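Local coordinates for 2-Keto-3-deoxy-(6-phospho-)gluconate aldolase (Thermoproteus tenax, PDB 2R91), which belongs to the dihydrodipicolinate synthetase family of TIM-barrel proteins, with an eight-stranded parallel barrel, and is found here as an assembly of four chains, at residues Arg66-Leu74 and Ala91-Phe102; Ser158-Lys166 and Ala184-Gly192. One frame throughout, in Å; residues are numbered along the deposited sequence.

Contact 1: Arg66-Leu74 and Ala91-Phe102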
loop_
_atom_site.group_PDB
_atom_site.type_symbol
_atom_site.label_atom_id
_atom_site.label_comp_id
_atom_site.label_asym_id
_atom_site.label_seq_id
_atom_site.Cartn_x
_atom_site.Cartn_y
_atom_site.Cartn_z
ATOM N N ARG A 66 -32.895 -0.953 19.968
ATOM C CA ARG A 66 -32.016 0.046 19.347
ATOM C C ARG A 66 -31.283 -0.572 18.149
ATOM O O ARG A 66 -30.466 -1.489 18.310
ATOM C CB ARG A 66 -30.991 0.581 20.348
ATOM C CG ARG A 66 -31.606 1.228 21.599
ATOM C CD ARG A 66 -30.570 1.921 22.492
ATOM N NE ARG A 66 -29.875 2.937 21.725
ATOM C CZ ARG A 66 -28.748 3.523 22.083
ATOM N NH1 ARG A 66 -28.178 3.198 23.235
ATOM N NH2 ARG A 66 -28.198 4.434 21.283
ATOM N N VAL A 67 -31.565 -0.052 16.957
ATOM C CA VAL A 67 -31.113 -0.691 15.706
ATOM C C VAL A 67 -30.601 0.372 14.760
ATOM O O VAL A 67 -31.259 1.413 14.544
ATOM C CB VAL A 67 -32.275 -1.499 15.013
ATOM C CG1 VAL A 67 -31.856 -1.995 13.650
ATOM C CG2 VAL A 67 -32.725 -2.673 15.863
ATOM N N ILE A 68 -29.405 0.148 14.209
ATOM C CA ILE A 68 -28.921 0.973 13.105
ATOM C C ILE A 68 -28.804 0.064 11.889
ATOM O O ILE A 68 -28.267 -1.040 11.992
ATOM C CB ILE A 68 -27.524 1.600 13.419
ATOM C CG1 ILE A 68 -27.609 2.528 14.636
ATOM C CG2 ILE A 68 -26.919 2.306 12.177
ATOM C CD1 ILE A 68 -26.178 3.043 15.137
ATOM N N VAL A 69 -29.304 0.512 10.739
ATOM C CA VAL A 69 -29.282 -0.304 9.532
ATOM C C VAL A 69 -28.270 0.253 8.513
ATOM O O VAL A 69 -28.292 1.447 8.172
ATOM C CB VAL A 69 -30.717 -0.434 8.876
ATOM C CG1 VAL A 69 -30.686 -1.348 7.657
ATOM C CG2 VAL A 69 -31.738 -0.956 9.905
ATOM N N GLN A 70 -27.381 -0.630 8.063
ATOM C CA GLN A 70 -26.388 -0.372 7.007
ATOM C C GLN A 70 -27.102 -0.477 5.654
ATOM O O GLN A 70 -27.631 -1.532 5.340
ATOM C CB GLN A 70 -25.272 -1.454 7.024
ATOM C CG GLN A 70 -24.629 -1.732 5.552
ATOM C CD GLN A 70 -23.885 -0.580 5.430
ATOM O OE1 GLN A 70 -23.729 0.074 4.406
ATOM N NE2 GLN A 70 -23.557 -0.143 6.642
ATOM N N VAL A 71 -27.071 0.578 4.847
ATOM C CA VAL A 71 -27.928 0.615 3.639
ATOM C C VAL A 71 -27.209 0.615 2.265
ATOM O O VAL A 71 -27.868 0.652 1.211
ATOM C CB VAL A 71 -28.915 1.813 3.723
ATOM C CG1 VAL A 71 -29.768 1.726 4.992
ATOM C CG2 VAL A 71 -28.160 3.167 3.627
ATOM N N ALA A 72 -25.874 0.559 2.248
ATOM C CA ALA A 72 -25.172 0.782 0.989
ATOM C C ALA A 72 -25.591 -0.200 -0.109
ATOM O O ALA A 72 -25.806 -1.377 0.138
ATOM C CB ALA A 72 -23.664 0.686 1.165
ATOM N N SER A 73 -25.646 0.306 -1.327
ATOM C CA SER A 73 -25.836 -0.536 -2.505
ATOM C C SER A 73 -25.102 0.109 -3.648
ATOM O O SER A 73 -25.023 1.330 -3.712
ATOM C CB SER A 73 -27.320 -0.636 -2.865
ATOM O OG SER A 73 -27.460 -1.404 -4.050
ATOM N N LEU A 74 -24.611 -0.695 -4.597
ATOM C CA LEU A 74 -24.012 -0.124 -5.802
ATOM C C LEU A 74 -25.068 0.308 -6.854
ATOM O O LEU A 74 -24.730 0.783 -7.944
ATOM C CB LEU A 74 -22.935 -1.055 -6.390
ATOM C CG LEU A 74 -21.745 -1.314 -5.434
ATOM C CD1 LEU A 74 -20.684 -2.186 -6.124
ATOM C CD2 LEU A 74 -21.084 -0.022 -4.958
ATOM N N ALA A 91 -35.819 2.209 13.113
ATOM C CA ALA A 91 -34.356 2.245 13.263
ATOM C C ALA A 91 -33.991 3.579 13.850
ATOM O O ALA A 91 -34.536 4.616 13.445
ATOM C CB ALA A 91 -33.664 2.090 11.896
ATOM N N GLU A 92 -33.024 3.602 14.753
ATOM C CA GLU A 92 -32.672 4.866 15.348
ATOM C C GLU A 92 -31.743 5.671 14.432
ATOM O O GLU A 92 -31.641 6.898 14.535
ATOM C CB GLU A 92 -32.135 4.664 16.774
ATOM C CG GLU A 92 -30.692 4.338 16.903
ATOM C CD GLU A 92 -30.237 4.320 18.385
ATOM O OE1 GLU A 92 -31.036 3.953 19.283
ATOM O OE2 GLU A 92 -29.060 4.661 18.619
ATOM N N ALA A 93 -31.094 4.982 13.499
ATOM C CA ALA A 93 -30.211 5.650 12.548
ATOM C C ALA A 93 -30.014 4.735 11.342
ATOM O O ALA A 93 -30.301 3.548 11.420
ATOM C CB ALA A 93 -28.830 5.972 13.205
ATOM N N VAL A 94 -29.532 5.281 10.235
ATOM C CA VAL A 94 -29.022 4.415 9.156
ATOM C C VAL A 94 -27.542 4.721 8.960
ATOM O O VAL A 94 -27.096 5.808 9.310
ATOM C CB VAL A 94 -29.751 4.645 7.816
ATOM C CG1 VAL A 94 -31.233 4.149 7.925
ATOM C CG2 VAL A 94 -29.694 6.115 7.418
ATOM N N ALA A 95 -26.790 3.769 8.401
ATOM C CA ALA A 95 -25.373 3.985 8.120
ATOM C C ALA A 95 -25.116 3.586 6.686
ATOM O O ALA A 95 -25.865 2.788 6.127
ATOM C CB ALA A 95 -24.501 3.149 9.063
ATOM N N SER A 96 -24.055 4.111 6.091
ATOM C CA SER A 96 -23.619 3.608 4.785
ATOM C C SER A 96 -22.105 3.587 4.639
ATOM O O SER A 96 -21.416 4.542 5.020
ATOM C CB SER A 96 -24.225 4.424 3.602
ATOM O OG SER A 96 -23.930 3.765 2.375
ATOM N N LEU A 97 -21.600 2.491 4.084
ATOM C CA LEU A 97 -20.292 2.488 3.463
ATOM C C LEU A 97 -20.300 3.588 2.416
ATOM O O LEU A 97 -21.356 3.891 1.839
ATOM C CB LEU A 97 -20.064 1.147 2.756
ATOM C CG LEU A 97 -19.981 -0.110 3.639
ATOM C CD1 LEU A 97 -20.142 -1.399 2.827
ATOM C CD2 LEU A 97 -18.624 -0.155 4.394
ATOM N N PRO A 98 -19.108 4.158 2.118
ATOM C CA PRO A 98 -18.980 4.937 0.897
ATOM C C PRO A 98 -19.135 3.988 -0.305
ATOM O O PRO A 98 -18.914 2.794 -0.180
ATOM C CB PRO A 98 -17.514 5.415 0.924
ATOM C CG PRO A 98 -17.036 5.238 2.391
ATOM C CD PRO A 98 -17.838 4.042 2.871
ATOM N N PRO A 99 -19.473 4.528 -1.474
ATOM C CA PRO A 99 -19.448 3.666 -2.672
ATOM C C PRO A 99 -18.137 2.860 -2.717
ATOM O O PRO A 99 -17.057 3.438 -2.569
ATOM C CB PRO A 99 -19.495 4.694 -3.825
ATOM C CG PRO A 99 -20.442 5.826 -3.219
ATOM C CD PRO A 99 -19.906 5.912 -1.761
ATOM N N TYR A 100 -18.244 1.546 -2.877
ATOM C CA TYR A 100 -17.097 0.640 -2.856
ATOM C C TYR A 100 -16.893 -0.040 -4.224
ATOM O O TYR A 100 -17.556 0.305 -5.218
ATOM C CB TYR A 100 -17.285 -0.410 -1.737
ATOM C CG TYR A 100 -18.670 -1.085 -1.741
ATOM C CD1 TYR A 100 -18.880 -2.266 -2.449
ATOM C CD2 TYR A 100 -19.738 -0.555 -1.013
ATOM C CE1 TYR A 100 -20.147 -2.898 -2.466
ATOM C CE2 TYR A 100 -20.992 -1.173 -1.019
ATOM C CZ TYR A 100 -21.183 -2.341 -1.754
ATOM O OH TYR A 100 -22.407 -2.961 -1.753
ATOM N N TYR A 101 -15.943 -0.963 -4.268
ATOM C CA TYR A 101 -15.499 -1.637 -5.487
ATOM C C TYR A 101 -14.792 -0.730 -6.545
ATOM O O TYR A 101 -13.617 -0.907 -6.838
ATOM C CB TYR A 101 -16.641 -2.479 -6.161
ATOM C CG TYR A 101 -16.033 -3.174 -7.332
ATOM C CD1 TYR A 101 -15.214 -4.283 -7.129
ATOM C CD2 TYR A 101 -16.160 -2.661 -8.632
ATOM C CE1 TYR A 101 -14.564 -4.914 -8.199
ATOM C CE2 TYR A 101 -15.474 -3.252 -9.710
ATOM C CZ TYR A 101 -14.706 -4.395 -9.477
ATOM O OH TYR A 101 -14.004 -5.002 -10.480
ATOM N N PHE A 102 -15.520 0.236 -7.112
ATOM C CA PHE A 102 -15.007 1.040 -8.213
ATOM C C PHE A 102 -13.876 1.941 -7.772
ATOM O O PHE A 102 -14.048 2.721 -6.852
ATOM C CB PHE A 102 -16.135 1.864 -8.846
ATOM C CG PHE A 102 -17.237 0.999 -9.446
ATOM C CD1 PHE A 102 -17.057 0.400 -10.690
ATOM C CD2 PHE A 102 -18.411 0.754 -8.748
ATOM C CE1 PHE A 102 -18.063 -0.437 -11.229
ATOM C CE2 PHE A 102 -19.398 -0.063 -9.257
ATOM C CZ PHE A 102 -19.235 -0.665 -10.508
HETATM O O HOH W 1 -25.300 -4.056 -0.945
#
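R66 and E92 meet by a charged grip: the guanidinium presents its side to the carboxylate, NE bonding OE1 at 2.9 Å in a nearly straight line (173°), while NH2 bonds OE2 at 2.8 Å on its syn lone pair. The two planes are only 27° apart, and the two bonds together fix their rotation; E2 gives NH2 a second acidic partner.

Backbone bonds come next. The carbonyl of V67 accepts from E92 N, V69 N donates to A93 O, A95 N reaches V69 O at 2.8 Å, and V71 N closes on A95 O. This is the parallel pairing of strands 67-70 and 93-96, the two strands of a beta-alpha-beta unit in the TIM barrel, joined by helix 76-88.

Q70 extends the polar pattern beyond the strands. Bent at chi2 (74°), its side chain brings OE1 to L97 N at 3.2 Å, in the carbonyl plane on a lone pair, and to A72 N at 3.1 Å, a donor tilted from that plane. One buried oxygen thus serves two amides where the strand pairing has ended, a task suited to an amide side chain.

Apolar contacts occur on both sides of the pair. I68 lays CG2 on A95 CB at 4.0 Å, the small alanines suiting the inner face, where F37 and F126 press in; V71 CG1 lies beside V94 just beyond the strand end. Near the end of the contact, L74 sets CD2 over the centre of the Y100 ring, 3.8 Å from its centroid, a CH-pi contact, while A72 CB touches the ring's edge at CE2. A water joins Y100 OH to A72 O.

Contact 2: Ser158-Lys166 and Ala184-Gly192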
loop_
_atom_site.group_PDB
_atom_site.type_symbol
_atom_site.label_atom_id
_atom_site.label_comp_id
_atom_site.label_asym_id
_atom_site.label_seq_id
_atom_site.Cartn_x
_atom_site.Cartn_y
_atom_site.Cartn_z
ATOM N N SER A 158 -6.166 2.361 12.727
ATOM C CA SER A 158 -5.615 3.631 13.199
ATOM C C SER A 158 -6.570 4.363 14.185
ATOM O O SER A 158 -7.546 4.986 13.774
ATOM C CB SER A 158 -5.243 4.507 12.010
ATOM O OG SER A 158 -4.969 5.829 12.427
ATOM N N LEU A 159 -6.299 4.266 15.490
ATOM C CA LEU A 159 -7.157 4.917 16.475
ATOM C C LEU A 159 -7.187 6.433 16.284
ATOM O O LEU A 159 -8.212 7.086 16.503
ATOM C CB LEU A 159 -6.709 4.562 17.898
ATOM C CG LEU A 159 -7.671 4.978 19.011
ATOM C CD1 LEU A 159 -9.052 4.277 18.831
ATOM C CD2 LEU A 159 -7.049 4.608 20.425
ATOM N N ALA A 160 -6.063 7.004 15.857
ATOM C CA ALA A 160 -6.008 8.452 15.610
ATOM C C ALA A 160 -6.962 8.862 14.479
ATOM O O ALA A 160 -7.571 9.888 14.537
ATOM C CB ALA A 160 -4.590 8.879 15.267
ATOM N N HIS A 161 -7.056 8.044 13.446
ATOM C CA HIS A 161 -7.987 8.323 12.330
ATOM C C HIS A 161 -9.410 8.423 12.910
ATOM O O HIS A 161 -10.180 9.354 12.604
ATOM C CB HIS A 161 -7.835 7.180 11.293
ATOM C CG HIS A 161 -8.610 7.400 10.028
ATOM N ND1 HIS A 161 -9.957 7.118 9.928
ATOM C CD2 HIS A 161 -8.233 7.888 8.819
ATOM C CE1 HIS A 161 -10.380 7.416 8.705
ATOM N NE2 HIS A 161 -9.355 7.879 8.007
ATOM N N THR A 162 -9.759 7.488 13.792
ATOM C CA THR A 162 -11.092 7.485 14.415
ATOM C C THR A 162 -11.311 8.691 15.322
ATOM O O THR A 162 -12.358 9.372 15.250
ATOM C CB THR A 162 -11.351 6.182 15.188
ATOM O OG1 THR A 162 -11.075 5.074 14.342
ATOM C CG2 THR A 162 -12.819 6.082 15.668
ATOM N N LEU A 163 -10.321 8.967 16.183
ATOM C CA LEU A 163 -10.394 10.116 17.074
ATOM C C LEU A 163 -10.585 11.406 16.288
ATOM O O LEU A 163 -11.273 12.308 16.726
ATOM C CB LEU A 163 -9.109 10.207 17.950
ATOM C CG LEU A 163 -9.126 9.319 19.205
ATOM C CD1 LEU A 163 -7.700 9.073 19.747
ATOM C CD2 LEU A 163 -10.020 9.943 20.292
ATOM N N ALA A 164 -9.961 11.509 15.128
ATOM C CA ALA A 164 -10.092 12.713 14.327
ATOM C C ALA A 164 -11.558 13.056 13.992
ATOM O O ALA A 164 -11.890 14.232 13.847
ATOM C CB ALA A 164 -9.247 12.611 13.053
ATOM N N TYR A 165 -12.449 12.059 13.903
ATOM C CA TYR A 165 -13.877 12.384 13.667
ATOM C C TYR A 165 -14.488 13.133 14.834
ATOM O O TYR A 165 -15.324 14.012 14.655
ATOM C CB TYR A 165 -14.722 11.137 13.379
ATOM C CG TYR A 165 -14.342 10.389 12.128
ATOM C CD1 TYR A 165 -14.752 10.843 10.864
ATOM C CD2 TYR A 165 -13.622 9.206 12.200
ATOM C CE1 TYR A 165 -14.437 10.158 9.719
ATOM C CE2 TYR A 165 -13.297 8.503 11.051
ATOM C CZ TYR A 165 -13.713 8.993 9.808
ATOM O OH TYR A 165 -13.383 8.305 8.675
ATOM N N LYS A 166 -14.080 12.771 16.044
ATOM C CA LYS A 166 -14.526 13.476 17.235
ATOM C C LYS A 166 -14.016 14.924 17.225
ATOM O O LYS A 166 -14.670 15.829 17.697
ATOM C CB LYS A 166 -13.987 12.736 18.458
ATOM C CG LYS A 166 -14.825 12.832 19.668
ATOM C CD LYS A 166 -15.581 11.526 19.846
ATOM C CE LYS A 166 -16.985 11.817 20.385
ATOM N NZ LYS A 166 -16.850 12.092 21.795
ATOM N N ALA A 184 -8.774 0.121 23.929
ATOM C CA ALA A 184 -8.308 1.456 23.609
ATOM C C ALA A 184 -9.439 2.468 23.343
ATOM O O ALA A 184 -9.378 3.619 23.794
ATOM C CB ALA A 184 -7.356 1.408 22.427
ATOM N N SER A 185 -10.465 2.041 22.607
ATOM C CA SER A 185 -11.644 2.914 22.369
ATOM C C SER A 185 -12.324 3.383 23.661
ATOM O O SER A 185 -12.678 4.541 23.793
ATOM C CB SER A 185 -12.676 2.159 21.510
ATOM O OG SER A 185 -12.115 1.829 20.261
ATOM N N PHE A 186 -12.581 2.473 24.588
ATOM C CA PHE A 186 -13.151 2.893 25.884
ATOM C C PHE A 186 -12.195 3.806 26.667
ATOM O O PHE A 186 -12.603 4.826 27.261
ATOM C CB PHE A 186 -13.547 1.677 26.695
ATOM C CG PHE A 186 -14.710 0.893 26.093
ATOM C CD1 PHE A 186 -15.860 1.549 25.642
ATOM C CD2 PHE A 186 -14.652 -0.489 26.011
ATOM C CE1 PHE A 186 -16.943 0.802 25.088
ATOM C CE2 PHE A 186 -15.709 -1.233 25.469
ATOM C CZ PHE A 186 -16.854 -0.575 25.018
ATOM N N ALA A 187 -10.915 3.445 26.645
ATOM C CA ALA A 187 -9.869 4.248 27.323
ATOM C C ALA A 187 -9.803 5.696 26.837
ATOM O O ALA A 187 -9.574 6.643 27.626
ATOM C CB ALA A 187 -8.530 3.568 27.143
ATOM N N VAL A 188 -10.001 5.905 25.541
ATOM C CA VAL A 188 -9.939 7.266 25.026
ATOM C C VAL A 188 -11.325 7.905 24.980
ATOM O O VAL A 188 -11.474 9.041 24.517
ATOM C CB VAL A 188 -9.223 7.393 23.639
ATOM C CG1 VAL A 188 -7.768 6.899 23.707
ATOM C CG2 VAL A 188 -10.029 6.679 22.505
ATOM N N ARG A 189 -12.319 7.192 25.489
ATOM C CA ARG A 189 -13.710 7.681 25.506
ATOM C C ARG A 189 -14.276 8.057 24.132
ATOM O O ARG A 189 -14.821 9.162 23.926
ATOM C CB ARG A 189 -13.920 8.825 26.542
ATOM C CG ARG A 189 -13.458 8.409 27.929
ATOM C CD ARG A 189 -14.072 9.242 29.047
ATOM N NE ARG A 189 -13.717 8.664 30.347
ATOM C CZ ARG A 189 -13.766 9.319 31.514
ATOM N NH1 ARG A 189 -14.167 10.596 31.557
ATOM N NH2 ARG A 189 -13.417 8.695 32.639
ATOM N N LEU A 190 -14.133 7.135 23.184
ATOM C CA LEU A 190 -14.968 7.179 21.988
ATOM C C LEU A 190 -16.398 6.966 22.490
ATOM O O LEU A 190 -16.603 6.584 23.642
ATOM C CB LEU A 190 -14.559 6.072 21.008
ATOM C CG LEU A 190 -13.189 6.274 20.333
ATOM C CD1 LEU A 190 -13.057 5.207 19.274
ATOM C CD2 LEU A 190 -13.106 7.677 19.709
ATOM N N ASP A 191 -17.398 7.178 21.632
ATOM C CA ASP A 191 -18.765 6.940 22.074
ATOM C C ASP A 191 -19.069 5.461 22.236
ATOM O O ASP A 191 -20.054 5.091 22.847
ATOM C CB ASP A 191 -19.714 7.600 21.109
ATOM C CG ASP A 191 -19.544 9.076 21.128
ATOM O OD1 ASP A 191 -20.042 9.694 22.082
ATOM O OD2 ASP A 191 -18.847 9.610 20.255
ATOM N N GLY A 192 -18.229 4.601 21.663
ATOM C CA GLY A 192 -18.456 3.187 21.799
ATOM C C GLY A 192 -17.619 2.386 20.825
ATOM O O GLY A 192 -16.702 2.921 20.142
HETATM O O HOH W 2 -17.142 11.162 24.646
#
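L159 and A184 open the contact between helix 159-168 and the end of helix 182-187 with the turn that follows it, in the outer layer of a TIM barrel. From L159 CB, which points at the other segment, the chain runs to CG, held anti to the backbone N (chi1 -170°), and the fork there does all the touching. CD2 lies 3.8 Å from A184 CB and meets V188 CG1 at 4.1 Å, the leucine and valine reaching for each other tip to tip. CD1 goes to L190 CD1 at 4.1 Å, as the two leucines slide past one another, and brushes S185 OG, whose own hydrogen bond goes to L181 O.

A forked side chain such as L159, V188 or L190 can serve two neighbours at once. L163 uses only CD2, which touches V188 CG2 and, across a near right angle, L190 CD2. T162 divides its branches: CG2 packs on L190 CD1 at 3.7 Å, while OG1 turns to D154. R189, at positive phi, follows the last helical turn in a Schellman motif, consistent with V188 and L190 both meeting helix 159-168; its guanidinium goes to E218 of the third subunit.

At the far end K166 NZ faces D191 in a long and doubtful salt bridge, since OD2 is modelled too close to its neighbour; V174 N is its other partner. A water donates to R189 O at 3.1 Å and accepts a weak bond from K166 NZ.

Overall arrangement
Both contacts are largely buried, yet they belong to different layers of the same barrel, with centres about 21 Å apart and nearest atoms about 8 Å apart. Contact 1 lies deeper, its centre 11 Å from that of the chain; main-chain hydrogen bonds join its adjacent strands, supplemented by side-chain bonds and apolar packing. Contact 2, at 16 Å, sets a helix of the outer shell against the end of the next and its following turn; no hydrogen bond crosses it directly, and methyl groups in van der Waals contact make up most of it. They share no secondary-structure element. Contact 1 ends in a firm two-bond salt bridge, contact 2 in a doubtful charged pair. The second subunit adjoins contact 1, the third contact 2.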